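Local atomic coordinates of CCMAN5 (Cellulosimicrobium cellulans, PDB entry 2XSG), a protein that hydrolyses alpha-mannosides as a family 92 glycoside hydrolase and has been used to obtain mannose-6-phosphate on yeast-made human lysosomal enzymes. Residues T50-A55 with D104-G109; S60-T65 with G111-G116; A443-L446 with Y450-G453. All coordinates share one frame; numbering follows the deposited sequence.

Overall arrangement
Starting from the N terminus, the chain leaves strand 40-44 through the loop that holds 50-55, then enters strand 58-63, from which 60-65 runs on. Some forty residues later it forms strand 106-109 and, straight after a short turn, strand 112-121. Contact 1 closes the loop from 50-55 to 104-109 and contact 2 the loop from 60-65 to 111-116. The two loops cross, and the contacts meet directly through these neighbouring strands, tying the small sheet and its loop to the large antiparallel sheet of the N-terminal domain. Contact 3 comes much later in the catalytic domain, closing a short turn behind helix 443-448, its centre about 50 Å from those of the other two.

Contact 1. Residues T50-A55 with D104-G109; sequences TGYDYA and DDEDAG
Across this contact the backbones stay well separated: the closest CA atoms, those of Tyr54 and Glu106, are 11.3 Å apart, and long side chains bridge the space between the irregular loop 50-55 and strand 106-109. Tyr52 and Glu106 reach for each other from opposite directions. With CG anti to the backbone N (chi1 177°), the Tyr52 ring points across, while Glu106 runs out extended to meet it. Tyr52 OH donates to Glu106 OE2 at 2.7 Å, and OE2 accepts with its syn lone pair, on the side of its other oxygen. OE2 sits at the ring edge, near its plane, and the carboxylate plane is turned 35° from that of the ring. Tyr113 OH is a second partner of OE2, and His103 ND1 bonds to OE1; together these should restrain the rotation of the carboxylate. A phenylalanine in place of Tyr52 would remove the hydroxyl, and the Glu106 carboxylate, keeping Tyr113 and His103, would probably be freer to turn. Tyr54 only brushes it, CE2 to Glu106 OE1 at 4.4 Å, and its own ring stacks on His103. Within the loop, Asp53 OD1 accepts from Ala55 N at 2.9 Å, an Asx turn that bends the chain after Tyr52. The Tyr52 ring packs on Asn40, Pro41 and Thr43 of strand 40-44 and on Phe16, while Glu106 sits on a strand paired antiparallel with strand 112-121.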
loop_
_atom_site.group_PDB
_atom_site.type_symbol
_atom_site.label_atom_id
_atom_site.label_comp_id
_atom_site.label_asym_id
_atom_site.label_seq_id
_atom_site.Cartn_x
_atom_site.Cartn_y
_atom_site.Cartn_z
ATOM N N THR A 50 -1.815 5.337 -11.392
ATOM C CA THR A 50 -2.194 6.517 -10.604
ATOM C C THR A 50 -2.555 7.712 -11.464
ATOM O O THR A 50 -3.230 8.623 -10.988
ATOM C CB THR A 50 -1.125 6.943 -9.595
ATOM O OG1 THR A 50 -0.072 7.670 -10.252
ATOM C CG2 THR A 50 -0.583 5.720 -8.826
ATOM N N GLY A 51 -2.089 7.713 -12.712
ATOM C CA GLY A 51 -2.346 8.831 -13.611
ATOM C C GLY A 51 -1.091 9.570 -14.027
ATOM O O GLY A 51 -1.176 10.514 -14.806
ATOM N N TYR A 52 0.075 9.142 -13.527
ATOM C CA TYR A 52 1.363 9.761 -13.908
ATOM C C TYR A 52 2.405 8.717 -14.295
ATOM O O TYR A 52 2.777 7.858 -13.483
ATOM C CB TYR A 52 1.885 10.619 -12.740
ATOM C CG TYR A 52 3.242 11.267 -12.933
ATOM C CD1 TYR A 52 4.432 10.536 -12.772
ATOM C CD2 TYR A 52 3.340 12.621 -13.233
ATOM C CE1 TYR A 52 5.671 11.130 -12.940
ATOM C CE2 TYR A 52 4.570 13.240 -13.380
ATOM C CZ TYR A 52 5.739 12.493 -13.234
ATOM O OH TYR A 52 6.957 13.126 -13.395
ATOM N N ASP A 53 2.869 8.763 -15.539
ATOM C CA ASP A 53 4.007 7.938 -15.951
ATOM C C ASP A 53 5.227 8.821 -16.185
ATOM O O ASP A 53 5.208 9.704 -17.070
ATOM C CB ASP A 53 3.666 7.111 -17.203
ATOM C CG ASP A 53 4.899 6.470 -17.853
ATOM O OD1 ASP A 53 5.964 6.335 -17.200
ATOM O OD2 ASP A 53 4.799 6.106 -19.045
ATOM N N TYR A 54 6.293 8.566 -15.421
ATOM C CA TYR A 54 7.545 9.378 -15.483
ATOM C C TYR A 54 8.109 9.510 -16.907
ATOM O O TYR A 54 8.739 10.529 -17.248
ATOM C CB TYR A 54 8.637 8.805 -14.558
ATOM C CG TYR A 54 9.791 9.771 -14.279
ATOM C CD1 TYR A 54 10.938 9.801 -15.097
ATOM C CD2 TYR A 54 9.715 10.684 -13.219
ATOM C CE1 TYR A 54 11.985 10.717 -14.833
ATOM C CE2 TYR A 54 10.758 11.600 -12.957
ATOM C CZ TYR A 54 11.871 11.603 -13.759
ATOM O OH TYR A 54 12.875 12.497 -13.485
ATOM N N ALA A 55 7.910 8.473 -17.720
ATOM C CA ALA A 55 8.482 8.429 -19.063
ATOM C C ALA A 55 7.795 9.390 -20.026
ATOM O O ALA A 55 8.329 9.631 -21.114
ATOM C CB ALA A 55 8.459 7.002 -19.630
ATOM N N ASP A 104 13.255 18.640 -15.947
ATOM C CA ASP A 104 14.179 19.731 -15.585
ATOM C C ASP A 104 13.436 20.927 -14.987
ATOM O O ASP A 104 14.036 21.775 -14.327
ATOM C CB ASP A 104 14.985 20.188 -16.810
ATOM C CG ASP A 104 15.888 19.100 -17.357
ATOM O OD1 ASP A 104 16.448 18.329 -16.553
ATOM O OD2 ASP A 104 16.031 19.011 -18.598
ATOM N N ASP A 105 12.131 21.008 -15.243
ATOM C CA ASP A 105 11.295 22.069 -14.695
ATOM C C ASP A 105 10.154 21.442 -13.884
ATOM O O ASP A 105 8.982 21.635 -14.178
ATOM C CB ASP A 105 10.760 22.963 -15.827
ATOM C CG ASP A 105 10.196 24.283 -15.322
ATOM O OD1 ASP A 105 10.578 24.696 -14.216
ATOM O OD2 ASP A 105 9.397 24.938 -16.035
ATOM N N GLU A 106 10.528 20.689 -12.856
ATOM C CA GLU A 106 9.599 19.905 -12.051
ATOM C C GLU A 106 10.305 19.647 -10.733
ATOM O O GLU A 106 11.497 19.322 -10.726
ATOM C CB GLU A 106 9.287 18.569 -12.743
ATOM C CG GLU A 106 8.236 17.704 -12.062
ATOM C CD GLU A 106 8.171 16.293 -12.640
ATOM O OE1 GLU A 106 9.248 15.691 -12.854
ATOM O OE2 GLU A 106 7.042 15.773 -12.869
ATOM N N ASP A 107 9.553 19.767 -9.638
ATOM C CA ASP A 107 10.067 19.646 -8.270
ATOM C C ASP A 107 8.943 19.152 -7.333
ATOM O O ASP A 107 7.836 19.672 -7.364
ATOM C CB ASP A 107 10.569 21.026 -7.816
ATOM C CG ASP A 107 11.226 21.004 -6.454
ATOM O OD1 ASP A 107 11.913 20.010 -6.115
ATOM O OD2 ASP A 107 11.077 22.018 -5.722
ATOM N N ALA A 108 9.230 18.143 -6.514
ATOM C CA ALA A 108 8.243 17.619 -5.603
ATOM C C ALA A 108 8.898 16.964 -4.398
ATOM O O ALA A 108 10.076 16.622 -4.417
ATOM C CB ALA A 108 7.269 16.611 -6.331
ATOM N N GLY A 109 8.107 16.811 -3.346
ATOM C CA GLY A 109 8.538 16.190 -2.102
ATOM C C GLY A 109 7.347 16.183 -1.164
ATOM O O GLY A 109 6.256 16.632 -1.556
#

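Contact 2. Residues S60-T65 with G111-G116; sequences SGFTHT and GFYSVG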
loop_
_atom_site.group_PDB
_atom_site.type_symbol
_atom_site.label_atom_id
_atom_site.label_comp_id
_atom_site.label_asym_id
_atom_site.label_seq_id
_atom_site.Cartn_x
_atom_site.Cartn_y
_atom_site.Cartn_z
ATOM N N SER A 60 -1.753 17.016 -18.484
ATOM C CA SER A 60 -3.012 17.716 -18.627
ATOM C C SER A 60 -3.226 18.577 -17.376
ATOM O O SER A 60 -3.057 19.794 -17.435
ATOM C CB SER A 60 -4.139 16.701 -18.856
ATOM O OG SER A 60 -4.125 15.730 -17.815
ATOM N N GLY A 61 -3.528 17.958 -16.236
ATOM C CA GLY A 61 -3.792 18.689 -14.990
ATOM C C GLY A 61 -3.615 17.871 -13.713
ATOM O O GLY A 61 -2.832 16.925 -13.675
ATOM N N PHE A 62 -4.357 18.236 -12.665
ATOM C CA PHE A 62 -4.259 17.567 -11.363
ATOM C C PHE A 62 -5.574 16.925 -10.926
ATOM O O PHE A 62 -6.624 17.560 -10.967
ATOM C CB PHE A 62 -3.781 18.561 -10.304
ATOM C CG PHE A 62 -2.449 19.174 -10.629
ATOM C CD1 PHE A 62 -1.272 18.543 -10.232
ATOM C CD2 PHE A 62 -2.368 20.357 -11.362
ATOM C CE1 PHE A 62 -0.040 19.076 -10.532
ATOM C CE2 PHE A 62 -1.120 20.912 -11.673
ATOM C CZ PHE A 62 0.051 20.261 -11.257
ATOM N N THR A 63 -5.497 15.656 -10.526
ATOM C CA THR A 63 -6.624 14.911 -9.980
ATOM C C THR A 63 -6.460 14.945 -8.469
ATOM O O THR A 63 -5.373 15.267 -7.991
ATOM C CB THR A 63 -6.625 13.461 -10.489
ATOM O OG1 THR A 63 -5.347 12.861 -10.246
ATOM C CG2 THR A 63 -6.882 13.437 -11.967
ATOM N N HIS A 64 -7.529 14.657 -7.713
ATOM C CA HIS A 64 -7.497 14.899 -6.270
ATOM C C HIS A 64 -7.688 13.652 -5.415
ATOM O O HIS A 64 -7.528 13.710 -4.192
ATOM C CB HIS A 64 -8.494 16.008 -5.883
ATOM C CG HIS A 64 -8.082 17.359 -6.375
ATOM N ND1 HIS A 64 -8.141 17.712 -7.705
ATOM C CD2 HIS A 64 -7.516 18.407 -5.731
ATOM C CE1 HIS A 64 -7.667 18.936 -7.854
ATOM N NE2 HIS A 64 -7.291 19.383 -6.670
ATOM N N THR A 65 -8.072 12.545 -6.054
ATOM C CA THR A 65 -8.257 11.269 -5.356
ATOM C C THR A 65 -7.396 10.203 -6.001
ATOM O O THR A 65 -7.068 10.282 -7.193
ATOM C CB THR A 65 -9.745 10.775 -5.345
ATOM O OG1 THR A 65 -10.126 10.337 -6.659
ATOM C CG2 THR A 65 -10.687 11.873 -4.873
ATOM N N GLY A 111 4.275 16.585 0.631
ATOM C CA GLY A 111 3.259 17.624 0.770
ATOM C C GLY A 111 3.082 18.553 -0.418
ATOM O O GLY A 111 2.181 19.405 -0.413
ATOM N N PHE A 112 3.934 18.419 -1.431
ATOM C CA PHE A 112 3.937 19.380 -2.540
ATOM C C PHE A 112 4.329 18.784 -3.873
ATOM O O PHE A 112 5.052 17.807 -3.931
ATOM C CB PHE A 112 4.788 20.630 -2.205
ATOM C CG PHE A 112 6.279 20.464 -2.423
ATOM C CD1 PHE A 112 7.066 19.818 -1.475
ATOM C CD2 PHE A 112 6.892 21.001 -3.545
ATOM C CE1 PHE A 112 8.442 19.676 -1.648
ATOM C CE2 PHE A 112 8.271 20.867 -3.747
ATOM C CZ PHE A 112 9.051 20.187 -2.790
ATOM N N TYR A 113 3.847 19.398 -4.950
ATOM C CA TYR A 113 4.361 19.112 -6.286
ATOM C C TYR A 113 4.332 20.385 -7.153
ATOM O O TYR A 113 3.376 21.160 -7.092
ATOM C CB TYR A 113 3.563 17.975 -6.930
ATOM C CG TYR A 113 3.890 17.746 -8.387
ATOM C CD1 TYR A 113 3.301 18.539 -9.381
ATOM C CD2 TYR A 113 4.757 16.740 -8.774
ATOM C CE1 TYR A 113 3.579 18.341 -10.714
ATOM C CE2 TYR A 113 5.046 16.527 -10.114
ATOM C CZ TYR A 113 4.451 17.334 -11.079
ATOM O OH TYR A 113 4.743 17.155 -12.408
ATOM N N SER A 114 5.385 20.609 -7.938
ATOM C CA SER A 114 5.451 21.804 -8.791
ATOM C C SER A 114 6.027 21.449 -10.166
ATOM O O SER A 114 6.902 20.570 -10.277
ATOM C CB SER A 114 6.254 22.930 -8.110
ATOM O OG SER A 114 5.924 23.066 -6.719
ATOM N N VAL A 115 5.510 22.112 -11.210
ATOM C CA VAL A 115 5.918 21.858 -12.601
ATOM C C VAL A 115 5.640 23.088 -13.476
ATOM O O VAL A 115 4.651 23.825 -13.268
ATOM C CB VAL A 115 5.204 20.610 -13.202
ATOM C CG1 VAL A 115 3.674 20.831 -13.348
ATOM C CG2 VAL A 115 5.823 20.202 -14.559
ATOM N N GLY A 116 6.543 23.332 -14.414
ATOM C CA GLY A 116 6.322 24.335 -15.443
ATOM C C GLY A 116 5.672 23.681 -16.644
ATOM O O GLY A 116 6.237 22.766 -17.244
#
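Phe62 and Tyr113 leave their strands with different first torsions: Phe62 has CG anti to its carbonyl carbon (chi1 -58°), Tyr113 has CG anti to the backbone N (chi1 171°), and together these carry the two rings into the space between the strands. That space is wide, since the nearest CA atoms, of Phe62 and Tyr113, are 10.1 Å apart, and no hydrogen bond spans it. The rings meet rim to rim. Phe62 CE1 lies 3.6 Å from Tyr113 CD1 and 3.7 Å from Tyr113 CE1, so this one phenylalanine carbon sits close to both ends of the CD1-CE1 bond of the tyrosine. Tyr113 CD1 lies at the edge of the Phe62 ring, in its plane. The planes stand 68° apart with centroids separated by 5.9 Å, yet neither ring covers the face of the other, so this is not a T-shaped stack. Two residues further on, Val115 turns to the same side as Tyr113 and brings CG1 to 4.2 Å from Phe62 CZ, a looser apolar touch. Ser114 between them points away. All three touching residues are buried, and the polar end of Tyr113 is satisfied: its OH is hydrogen-bonded to Glu106 on the next strand, 106-109, which a tight two-residue turn joins to strand 112-121. Around the rings, Pro41 of strand 40-44 touches both Phe62 and Tyr113, as does Val138 of strand 133-140, and Ala136 adds to the wall against Phe62. Thus the small sheet containing strand 58-63 packs against the large antiparallel sheet of the N-terminal domain.

Contact 3. Residues A443-L446 with Y450-G453; sequences ADEL and YVAG
Glu445 lies against Val451 and the peptide before it, and here the contact is tight. Its CG is 3.5 Å from Tyr450 O, and the carboxylate is laid obliquely across the valine: OE2 comes to 3.5 Å from Val451 CG1, while CD sits 3.8 Å from Val451 CG2. Both methyls therefore bear on a charged group through van der Waals contact alone. The glutamate gets there by setting CG anti to its carbonyl carbon (chi1 -76°) and then running out extended, which lays the carboxylate alongside the Val451 methyls. The backbone turn brings the Glu445 and Tyr450 CA atoms to 5.3 Å. Its bond is weak: Tyr450 N donates to Glu445 O at 3.4 Å with an N-H...O angle of only 126°, reaching back five residues as the chain leaves the helix.

The segments belong to the catalytic domain, which in family 92 is an (alpha/alpha)6 barrel. Helix 443-448 is a short one at its periphery, followed by a loop that leads into helix 455-474. Glu445 OE1 accepts from Ser442 N just ahead of the helix, consistent with half of a capping box, so one carboxylate serves both the helix start and the chain beyond its end. The Tyr450 CB points away from the helix, its side chain touches Lys494 and Leu495 of helix 478-495, and its OH bonds to Ala516 O.

OE2, packed on one side against Val451, also takes part in the looser, water-bridged side of the contact. Instead of meeting Ala452 N directly, it takes a hydrogen bond from a water at 2.8 Å, and that water accepts from Ala452 N at 2.9 Å.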
loop_
_atom_site.group_PDB
_atom_site.type_symbol
_atom_site.label_atom_id
_atom_site.label_comp_id
_atom_site.label_asym_id
_atom_site.label_seq_id
_atom_site.Cartn_x
_atom_site.Cartn_y
_atom_site.Cartn_z
ATOM N N ALA A 443 -20.174 -29.085 3.200
ATOM C CA ALA A 443 -20.286 -30.420 3.782
ATOM C C ALA A 443 -19.174 -31.353 3.291
ATOM O O ALA A 443 -18.425 -31.915 4.095
ATOM C CB ALA A 443 -21.690 -31.031 3.492
ATOM N N ASP A 444 -19.057 -31.502 1.973
ATOM C CA ASP A 444 -18.069 -32.429 1.405
ATOM C C ASP A 444 -16.655 -32.030 1.781
ATOM O O ASP A 444 -15.821 -32.889 2.058
ATOM C CB ASP A 444 -18.230 -32.573 -0.109
ATOM C CG ASP A 444 -19.464 -33.401 -0.493
ATOM O OD1 ASP A 444 -19.916 -34.217 0.338
ATOM O OD2 ASP A 444 -19.979 -33.230 -1.624
ATOM N N GLU A 445 -16.412 -30.719 1.821
ATOM C CA GLU A 445 -15.114 -30.159 2.221
ATOM C C GLU A 445 -14.793 -30.410 3.691
ATOM O O GLU A 445 -13.657 -30.755 4.036
ATOM C CB GLU A 445 -15.053 -28.660 1.900
ATOM C CG GLU A 445 -14.847 -28.374 0.413
ATOM C CD GLU A 445 -15.198 -26.948 -0.023
ATOM O OE1 GLU A 445 -15.505 -26.064 0.816
ATOM O OE2 GLU A 445 -15.164 -26.720 -1.242
ATOM N N LEU A 446 -15.794 -30.246 4.551
ATOM C CA LEU A 446 -15.629 -30.569 5.967
ATOM C C LEU A 446 -15.230 -32.036 6.150
ATOM O O LEU A 446 -14.290 -32.348 6.886
ATOM C CB LEU A 446 -16.890 -30.236 6.756
ATOM C CG LEU A 446 -17.182 -28.740 6.933
ATOM C CD1 LEU A 446 -18.602 -28.543 7.394
ATOM C CD2 LEU A 446 -16.201 -28.068 7.889
ATOM N N TYR A 450 -10.486 -30.265 2.975
ATOM C CA TYR A 450 -9.893 -29.339 1.990
ATOM C C TYR A 450 -10.792 -29.102 0.767
ATOM O O TYR A 450 -11.673 -29.910 0.454
ATOM C CB TYR A 450 -8.515 -29.835 1.523
ATOM C CG TYR A 450 -8.573 -31.210 0.894
ATOM C CD1 TYR A 450 -8.777 -31.368 -0.479
ATOM C CD2 TYR A 450 -8.457 -32.359 1.683
ATOM C CE1 TYR A 450 -8.846 -32.634 -1.054
ATOM C CE2 TYR A 450 -8.521 -33.630 1.114
ATOM C CZ TYR A 450 -8.723 -33.762 -0.245
ATOM O OH TYR A 450 -8.789 -35.028 -0.792
ATOM N N VAL A 451 -10.551 -28.001 0.066
ATOM C CA VAL A 451 -11.272 -27.706 -1.173
ATOM C C VAL A 451 -10.618 -28.490 -2.319
ATOM O O VAL A 451 -9.427 -28.320 -2.589
ATOM C CB VAL A 451 -11.273 -26.186 -1.473
ATOM C CG1 VAL A 451 -12.149 -25.871 -2.695
ATOM C CG2 VAL A 451 -11.747 -25.397 -0.241
ATOM N N ALA A 452 -11.404 -29.355 -2.969
ATOM C CA ALA A 452 -10.922 -30.226 -4.049
ATOM C C ALA A 452 -10.286 -29.449 -5.199
ATOM O O ALA A 452 -10.901 -28.535 -5.746
ATOM C CB ALA A 452 -12.077 -31.101 -4.581
ATOM N N GLY A 453 -9.064 -29.820 -5.576
ATOM C CA GLY A 453 -8.366 -29.156 -6.691
ATOM C C GLY A 453 -8.034 -27.673 -6.512
ATOM O O GLY A 453 -7.631 -26.999 -7.467
HETATM O O HOH W 1 -14.256 -28.921 -2.744
#